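Sulfate adenylyltransferase (Allochromatium vinosum, PDB 4DNX) catalyses the transfer of an adenylyl group from ATP to sulfate, giving adenosine 5'-phosphosulfate and diphosphate. Local coordinates at residues Thr200-Met204 against Asp237-Arg243. Residues are numbered along the deposited sequence; the frame is centred on the assembly and turned at random.
Sequences TRNPM and DIPAPVR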
loop_
_atom_site.group_PDB
_atom_site.type_symbol
_atom_site.label_atom_id
_atom_site.label_comp_id
_atom_site.label_asym_id
_atom_site.label_seq_id
_atom_site.Cartn_x
_atom_site.Cartn_y
_atom_site.Cartn_z
ATOM N N THR A 200 14.995 9.681 -2.465
ATOM C CA THR A 200 14.869 11.116 -2.152
ATOM C C THR A 200 13.965 11.305 -0.956
ATOM O O THR A 200 13.205 10.415 -0.642
ATOM C CB THR A 200 14.305 11.931 -3.347
ATOM O OG1 THR A 200 14.447 13.336 -3.047
ATOM C CG2 THR A 200 12.855 11.574 -3.624
ATOM N N ARG A 201 14.087 12.449 -0.254
ATOM C CA ARG A 201 13.051 12.758 0.737
ATOM C C ARG A 201 12.352 14.071 0.453
ATOM O O ARG A 201 11.417 14.461 1.171
ATOM C CB ARG A 201 13.556 12.685 2.198
ATOM C CG ARG A 201 14.664 13.596 2.536
ATOM C CD ARG A 201 15.119 13.351 3.992
ATOM N NE ARG A 201 16.334 14.110 4.292
ATOM C CZ ARG A 201 17.576 13.726 3.979
ATOM N NH1 ARG A 201 17.799 12.574 3.352
ATOM N NH2 ARG A 201 18.609 14.497 4.299
ATOM N N ASN A 202 12.809 14.769 -0.583
ATOM C CA ASN A 202 12.112 15.976 -0.988
ATOM C C ASN A 202 11.693 16.009 -2.475
ATOM O O ASN A 202 12.003 15.060 -3.218
ATOM C CB ASN A 202 12.868 17.218 -0.520
ATOM C CG ASN A 202 12.579 17.514 0.948
ATOM O OD1 ASN A 202 11.390 17.579 1.395
ATOM N ND2 ASN A 202 13.637 17.597 1.721
ATOM N N PRO A 203 10.935 17.038 -2.877
ATOM C CA PRO A 203 10.562 17.182 -4.294
ATOM C C PRO A 203 11.743 17.131 -5.235
ATOM O O PRO A 203 12.854 17.559 -4.886
ATOM C CB PRO A 203 9.887 18.548 -4.360
ATOM C CG PRO A 203 9.329 18.741 -2.943
ATOM C CD PRO A 203 10.449 18.178 -2.077
ATOM N N MET A 204 11.507 16.608 -6.431
ATOM C CA MET A 204 12.587 16.476 -7.402
ATOM C C MET A 204 12.434 17.593 -8.437
ATOM O O MET A 204 11.400 17.695 -9.098
ATOM C CB MET A 204 12.494 15.105 -8.064
ATOM C CG MET A 204 12.934 13.973 -7.117
ATOM S SD MET A 204 12.498 12.390 -7.850
ATOM C CE MET A 204 13.564 12.382 -9.312
ATOM N N ASP A 237 11.513 20.672 5.767
ATOM C CA ASP A 237 11.070 19.649 4.811
ATOM C C ASP A 237 9.663 20.013 4.258
ATOM O O ASP A 237 8.880 20.703 4.912
ATOM C CB ASP A 237 11.063 18.243 5.464
ATOM C CG ASP A 237 12.427 17.509 5.382
ATOM O OD1 ASP A 237 13.411 18.062 4.840
ATOM O OD2 ASP A 237 12.504 16.351 5.869
ATOM N N ILE A 238 9.354 19.524 3.051
ATOM C CA ILE A 238 8.040 19.728 2.448
ATOM C C ILE A 238 7.091 18.655 3.006
ATOM O O ILE A 238 7.408 17.470 2.917
ATOM C CB ILE A 238 8.149 19.638 0.889
ATOM C CG1 ILE A 238 9.070 20.741 0.336
ATOM C CG2 ILE A 238 6.806 19.763 0.208
ATOM C CD1 ILE A 238 8.770 22.130 0.876
ATOM N N PRO A 239 5.942 19.056 3.572
ATOM C CA PRO A 239 4.961 18.073 4.060
ATOM C C PRO A 239 4.639 17.031 3.002
ATOM O O PRO A 239 4.595 17.330 1.800
ATOM C CB PRO A 239 3.729 18.911 4.366
ATOM C CG PRO A 239 4.272 20.263 4.656
ATOM C CD PRO A 239 5.445 20.424 3.739
ATOM N N ALA A 240 4.409 15.809 3.468
ATOM C CA ALA A 240 4.210 14.664 2.588
ATOM C C ALA A 240 3.204 14.862 1.441
ATOM O O ALA A 240 3.543 14.501 0.288
ATOM C CB ALA A 240 3.842 13.425 3.420
ATOM N N PRO A 241 2.002 15.392 1.689
ATOM C CA PRO A 241 1.047 15.550 0.572
ATOM C C PRO A 241 1.594 16.444 -0.544
ATOM O O PRO A 241 1.346 16.190 -1.739
ATOM C CB PRO A 241 -0.160 16.242 1.222
ATOM C CG PRO A 241 -0.057 15.941 2.638
ATOM C CD PRO A 241 1.381 15.818 2.965
ATOM N N VAL A 242 2.311 17.500 -0.162
ATOM C CA VAL A 242 2.822 18.460 -1.132
ATOM C C VAL A 242 3.999 17.792 -1.862
ATOM O O VAL A 242 4.120 17.903 -3.088
ATOM C CB VAL A 242 3.216 19.805 -0.422
ATOM C CG1 VAL A 242 3.809 20.832 -1.428
ATOM C CG2 VAL A 242 1.984 20.400 0.290
ATOM N N ARG A 243 4.869 17.090 -1.126
ATOM C CA ARG A 243 6.012 16.402 -1.721
ATOM C C ARG A 243 5.510 15.377 -2.740
ATOM O O ARG A 243 6.014 15.306 -3.875
ATOM C CB ARG A 243 6.850 15.664 -0.641
ATOM C CG ARG A 243 8.171 15.181 -1.205
ATOM C CD ARG A 243 8.698 13.854 -0.689
ATOM N NE ARG A 243 7.732 13.006 0.029
ATOM C CZ ARG A 243 7.973 12.493 1.229
ATOM N NH1 ARG A 243 9.123 12.776 1.829
ATOM N NH2 ARG A 243 7.069 11.710 1.831
#
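The carboxamide of N202 is the polar centre of this contact. With chi1 at -81°, it bonds the D237 carboxylate and the I238 backbone NH: N202 ND2 donates to D237 OD1 (3.2 Å, N-H...O 176°) and N202 OD1 accepts from I238 N (3.3 Å, N-H...O 172°). D237 swings its carboxylate round to receive that bond, although its CA-CB bond runs sideways. In R243, chi1 is t (-169°) but chi2 (-144°) and chi3 (15°) lie between wells; this bend brings R243 NH1 to R201 O, 2.9 Å away (N-H...O 158°) and near the guanidinium plane. R243 CG packs against the N202-P203 peptide, 3.8 Å from N202 C and 3.7 Å from P203 N, and P203 CD touches I238 CG1 at 3.8 Å. N-cap P239 starts helix 240-254, its P239 O accepting from R243 N at 2.9 Å, which holds R243 in the first turn. R201-N202-P203 form the RNP part of the QXRNPXH signature of ATP sulfurylases, in the loop between strand 195-200 and helix 206-219 of the Rossmann-like domain, which probably binds nucleotide as in relatives.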